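Local coordinates for protein lovastatin nonaketide synthase mokA (Monascus pilosus, PDB 6AD3) that catalyses the iterative nine-step assembly of the polyketide that leads to lovastatin (monacolin K), this chain being its condensation domain, at residues A[382-385]-A[386-390]; A[501-504]-A[505-509]. The protein carries 1 engineered substitution. One frame throughout, in Å; residues are numbered along the deposited sequence.

Contact 1: A[382-385]-A[386-390]; sequences PHIT and FGEHL
The amide N of T385 donates a nearly straight hydrogen bond, 3.0 Å and 168° at the hydrogen, to OE1 of E388. E388 N in turn donates to T385 OG1 at 3.1 Å. Together the two bonds make a capping box with T385 as the N-cap. The hydroxyl can serve because T385 OG1 stands between the backbone N and the carbonyl carbon (chi1 68°), facing the first turn of the helix. E388 reaches back over the cap as an extended chain beyond CG, its CG coming alongside T385 OG1 and its carboxylate reaching T385 N, which meets OE1 from above the carboxylate plane, 41° out of it. The same OE1 lies 3.4 Å from CB of I384. The first full helical bond follows, H389 N to T385 O at 3.0 Å. CD1 of I384 rests 3.9 Å from CB of H389, whose imidazole leads away from the loop and hydrogen-bonds through NE2 to ND1 of H336. The cap thus opens helix 386-401 at the end of the loop from strand 371-377; F386 and H389 lie against helix 327-343, F386 also stacks on F510 of helix 495-512, and I384 pairs by its backbone with L518 of the C-terminal tail.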
loop_
_atom_site.group_PDB
_atom_site.type_symbol
_atom_site.label_atom_id
_atom_site.label_comp_id
_atom_site.label_asym_id
_atom_site.label_seq_id
_atom_site.Cartn_x
_atom_site.Cartn_y
_atom_site.Cartn_z
ATOM N N PRO A 382 1.907 -30.317 0.403
ATOM C CA PRO A 382 0.470 -30.189 0.156
ATOM C C PRO A 382 -0.424 -31.008 1.084
ATOM O O PRO A 382 -1.646 -30.756 1.128
ATOM C CB PRO A 382 0.314 -30.685 -1.284
ATOM C CG PRO A 382 1.453 -31.609 -1.488
ATOM C CD PRO A 382 2.587 -31.033 -0.690
ATOM N N HIS A 383 0.148 -31.995 1.794
ATOM C CA HIS A 383 -0.670 -32.917 2.597
ATOM C C HIS A 383 -0.861 -32.477 4.054
ATOM O O HIS A 383 -1.648 -33.098 4.798
ATOM C CB HIS A 383 -0.086 -34.345 2.551
ATOM C CG HIS A 383 1.291 -34.450 3.127
ATOM N ND1 HIS A 383 1.530 -34.505 4.485
ATOM C CD2 HIS A 383 2.505 -34.504 2.528
ATOM C CE1 HIS A 383 2.832 -34.571 4.700
ATOM N NE2 HIS A 383 3.446 -34.575 3.529
ATOM N N ILE A 384 -0.206 -31.393 4.472
ATOM C CA ILE A 384 -0.480 -30.857 5.806
ATOM C C ILE A 384 -1.856 -30.189 5.802
ATOM O O ILE A 384 -2.444 -29.992 4.728
ATOM C CB ILE A 384 0.578 -29.879 6.281
ATOM C CG1 ILE A 384 0.534 -28.584 5.474
ATOM C CG2 ILE A 384 1.958 -30.509 6.236
ATOM C CD1 ILE A 384 1.423 -27.527 6.086
ATOM N N THR A 385 -2.456 -30.063 6.984
ATOM C CA THR A 385 -3.782 -29.508 7.101
ATOM C C THR A 385 -3.672 -27.974 7.069
ATOM O O THR A 385 -2.628 -27.417 7.350
ATOM C CB THR A 385 -4.483 -29.916 8.408
ATOM O OG1 THR A 385 -3.824 -29.294 9.509
ATOM C CG2 THR A 385 -4.482 -31.458 8.604
ATOM N N PHE A 386 -4.787 -27.313 6.802
ATOM C CA PHE A 386 -4.789 -25.863 6.802
ATOM C C PHE A 386 -4.467 -25.364 8.189
ATOM O O PHE A 386 -3.690 -24.460 8.335
ATOM C CB PHE A 386 -6.111 -25.279 6.319
ATOM C CG PHE A 386 -6.072 -23.776 6.151
ATOM C CD1 PHE A 386 -5.442 -23.222 5.055
ATOM C CD2 PHE A 386 -6.467 -22.933 7.171
ATOM C CE1 PHE A 386 -5.311 -21.835 4.928
ATOM C CE2 PHE A 386 -6.302 -21.534 7.062
ATOM C CZ PHE A 386 -5.703 -21.010 5.946
ATOM N N GLY A 387 -5.006 -26.016 9.219
ATOM C CA GLY A 387 -4.722 -25.613 10.580
ATOM C C GLY A 387 -3.239 -25.598 10.878
ATOM O O GLY A 387 -2.746 -24.701 11.569
ATOM N N GLU A 388 -2.544 -26.648 10.460
ATOM C CA GLU A 388 -1.092 -26.731 10.614
ATOM C C GLU A 388 -0.375 -25.612 9.852
ATOM O O GLU A 388 0.567 -25.014 10.350
ATOM C CB GLU A 388 -0.588 -28.103 10.141
ATOM C CG GLU A 388 -1.162 -29.240 10.981
ATOM C CD GLU A 388 -0.826 -30.635 10.451
ATOM O OE1 GLU A 388 -0.693 -30.823 9.238
ATOM O OE2 GLU A 388 -0.867 -31.574 11.264
ATOM N N HIS A 389 -0.866 -25.323 8.662
ATOM C CA HIS A 389 -0.267 -24.296 7.814
ATOM C C HIS A 389 -0.510 -22.921 8.407
ATOM O O HIS A 389 0.325 -22.021 8.276
ATOM C CB HIS A 389 -0.865 -24.381 6.448
ATOM C CG HIS A 389 -0.209 -23.494 5.441
ATOM N ND1 HIS A 389 1.146 -23.528 5.194
ATOM C CD2 HIS A 389 -0.742 -22.664 4.521
ATOM C CE1 HIS A 389 1.412 -22.791 4.128
ATOM N NE2 HIS A 389 0.287 -22.214 3.734
ATOM N N LEU A 390 -1.668 -22.752 9.033
ATOM C CA LEU A 390 -1.997 -21.503 9.704
ATOM C C LEU A 390 -1.033 -21.235 10.838
ATOM O O LEU A 390 -0.493 -20.120 11.001
ATOM C CB LEU A 390 -3.432 -21.566 10.239
ATOM C CG LEU A 390 -3.908 -20.384 11.065
ATOM C CD1 LEU A 390 -3.806 -19.068 10.307
ATOM C CD2 LEU A 390 -5.340 -20.607 11.518
#

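Contact 2: A[501-504]-A[505-509]; sequences ESYI and SILSM
L507 lies over one face of the Y503 ring, one helical turn further on, in a CH-pi contact: its CD1 is 3.9 Å from the ring centroid and 27° off the ring normal. The methyl is displaced toward the rim and comes closest to CE2 of Y503, at 3.5 Å, while the other branch, CD2, reaches the phenol end, 3.9 Å from Y503 OH. Y503 has CG trans to its own N (chi1 -178°), which swings the ring along the helix toward the residue four places on. L507 answers with CG beside its backbone N (chi1 -71°) and an extended second torsion, placing both methyls against the aromatic group. Its CG also packs at 3.3 Å on Y503 O, the carbonyl that accepts from L507 N at 2.9 Å. CG2 of I506 approaches the ring obliquely, 4.3 Å from CD1 of Y503. Around the helix, S505 turns its hydroxyl back toward the preceding turn, with OG 3.1 Å from E501 O, an acceptor that S505 N already uses. Y503 OH is held by Y331 O, and L507 touches Y331 and A334, both in helix 327-343, as well as I316 of helix 310-322, while I504 leans on L482 of strand 481-487. The successive i to i+4 backbone bonds define a regular alpha-helix, whose i, i+4 spacing brings L507 over Y503; in this condensation-domain fold it is packed against helices 310-322 and 327-343 and strand 481-487.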
loop_
_atom_site.group_PDB
_atom_site.type_symbol
_atom_site.label_atom_id
_atom_site.label_comp_id
_atom_site.label_asym_id
_atom_site.label_seq_id
_atom_site.Cartn_x
_atom_site.Cartn_y
_atom_site.Cartn_z
ATOM N N GLU A 501 -12.944 -14.970 -6.756
ATOM C CA GLU A 501 -13.965 -15.972 -6.497
ATOM C C GLU A 501 -13.332 -17.222 -5.909
ATOM O O GLU A 501 -13.899 -17.842 -5.020
ATOM C CB GLU A 501 -14.734 -16.313 -7.775
ATOM C CG GLU A 501 -15.718 -15.211 -8.181
ATOM C CD GLU A 501 -16.413 -15.464 -9.512
ATOM O OE1 GLU A 501 -17.356 -14.691 -9.809
ATOM O OE2 GLU A 501 -15.901 -16.271 -10.357
ATOM N N SER A 502 -12.229 -17.668 -6.506
ATOM C CA SER A 502 -11.497 -18.844 -5.987
ATOM C C SER A 502 -10.965 -18.644 -4.573
ATOM O O SER A 502 -10.981 -19.554 -3.746
ATOM C CB SER A 502 -10.364 -19.246 -6.929
ATOM O OG SER A 502 -10.904 -19.769 -8.125
ATOM N N TYR A 503 -10.547 -17.415 -4.278
ATOM C CA TYR A 503 -10.037 -17.080 -2.969
ATOM C C TYR A 503 -11.154 -17.094 -1.933
ATOM O O TYR A 503 -11.009 -17.685 -0.851
ATOM C CB TYR A 503 -9.345 -15.712 -3.035
ATOM C CG TYR A 503 -8.725 -15.283 -1.724
ATOM C CD1 TYR A 503 -7.724 -16.044 -1.115
ATOM C CD2 TYR A 503 -9.118 -14.113 -1.113
ATOM C CE1 TYR A 503 -7.158 -15.662 0.092
ATOM C CE2 TYR A 503 -8.586 -13.735 0.121
ATOM C CZ TYR A 503 -7.583 -14.502 0.699
ATOM O OH TYR A 503 -7.068 -14.139 1.924
ATOM N N ILE A 504 -12.289 -16.515 -2.272
ATOM C CA ILE A 504 -13.429 -16.527 -1.363
ATOM C C ILE A 504 -13.886 -17.964 -1.100
ATOM O O ILE A 504 -14.148 -18.374 0.072
ATOM C CB ILE A 504 -14.584 -15.665 -1.905
ATOM C CG1 ILE A 504 -14.181 -14.188 -1.806
ATOM C CG2 ILE A 504 -15.879 -15.921 -1.132
ATOM C CD1 ILE A 504 -15.095 -13.256 -2.563
ATOM N N SER A 505 -13.924 -18.760 -2.158
ATOM C CA SER A 505 -14.223 -20.196 -1.999
ATOM C C SER A 505 -13.268 -20.908 -1.043
ATOM O O SER A 505 -13.690 -21.696 -0.164
ATOM C CB SER A 505 -14.283 -20.895 -3.377
ATOM O OG SER A 505 -15.403 -20.416 -4.130
ATOM N N ILE A 506 -11.990 -20.640 -1.180
ATOM C CA ILE A 506 -10.992 -21.316 -0.374
ATOM C C ILE A 506 -11.049 -20.851 1.083
ATOM O O ILE A 506 -10.897 -21.660 1.995
ATOM C CB ILE A 506 -9.550 -21.197 -1.009
ATOM C CG1 ILE A 506 -8.860 -22.560 -0.997
ATOM C CG2 ILE A 506 -8.708 -20.156 -0.327
ATOM C CD1 ILE A 506 -7.410 -22.549 -1.482
ATOM N N LEU A 507 -11.366 -19.569 1.310
ATOM C CA LEU A 507 -11.575 -19.054 2.662
ATOM C C LEU A 507 -12.791 -19.689 3.285
ATOM O O LEU A 507 -12.763 -20.100 4.433
ATOM C CB LEU A 507 -11.826 -17.542 2.644
ATOM C CG LEU A 507 -10.618 -16.659 2.302
ATOM C CD1 LEU A 507 -11.114 -15.230 2.069
ATOM C CD2 LEU A 507 -9.570 -16.685 3.395
ATOM N N SER A 508 -13.839 -19.850 2.496
ATOM C CA SER A 508 -15.048 -20.429 3.024
ATOM C C SER A 508 -14.795 -21.908 3.399
ATOM O O SER A 508 -15.237 -22.391 4.457
ATOM C CB SER A 508 -16.175 -20.316 1.996
ATOM O OG SER A 508 -17.348 -20.935 2.532
ATOM N N MET A 509 -14.067 -22.625 2.549
ATOM C CA MET A 509 -13.864 -24.052 2.782
ATOM C C MET A 509 -12.958 -24.292 3.995
ATOM O O MET A 509 -13.270 -25.105 4.874
ATOM C CB MET A 509 -13.300 -24.701 1.513
ATOM C CG MET A 509 -12.893 -26.131 1.641
ATOM S SD MET A 509 -12.166 -26.787 0.091
ATOM C CE MET A 509 -10.580 -25.935 0.070
#

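Overall arrangement
Along the chain, contact 1 comes first, at the junction where the loop after strand 371-377 turns into helix 386-401, and contact 2 follows more than a hundred residues later within helix 495-512. They are in series, neither nested nor crossed, and neither closes a long loop, since each joins directly consecutive segments. Their centres lie 16 Å apart and their nearest atoms about 6 Å, without touching. The start of helix 386-401 and the last helix both pack on helix 327-343, and the F386-F510 stack joins them directly. The C-terminal tail after helix 495-512 runs back along the start of helix 386-401.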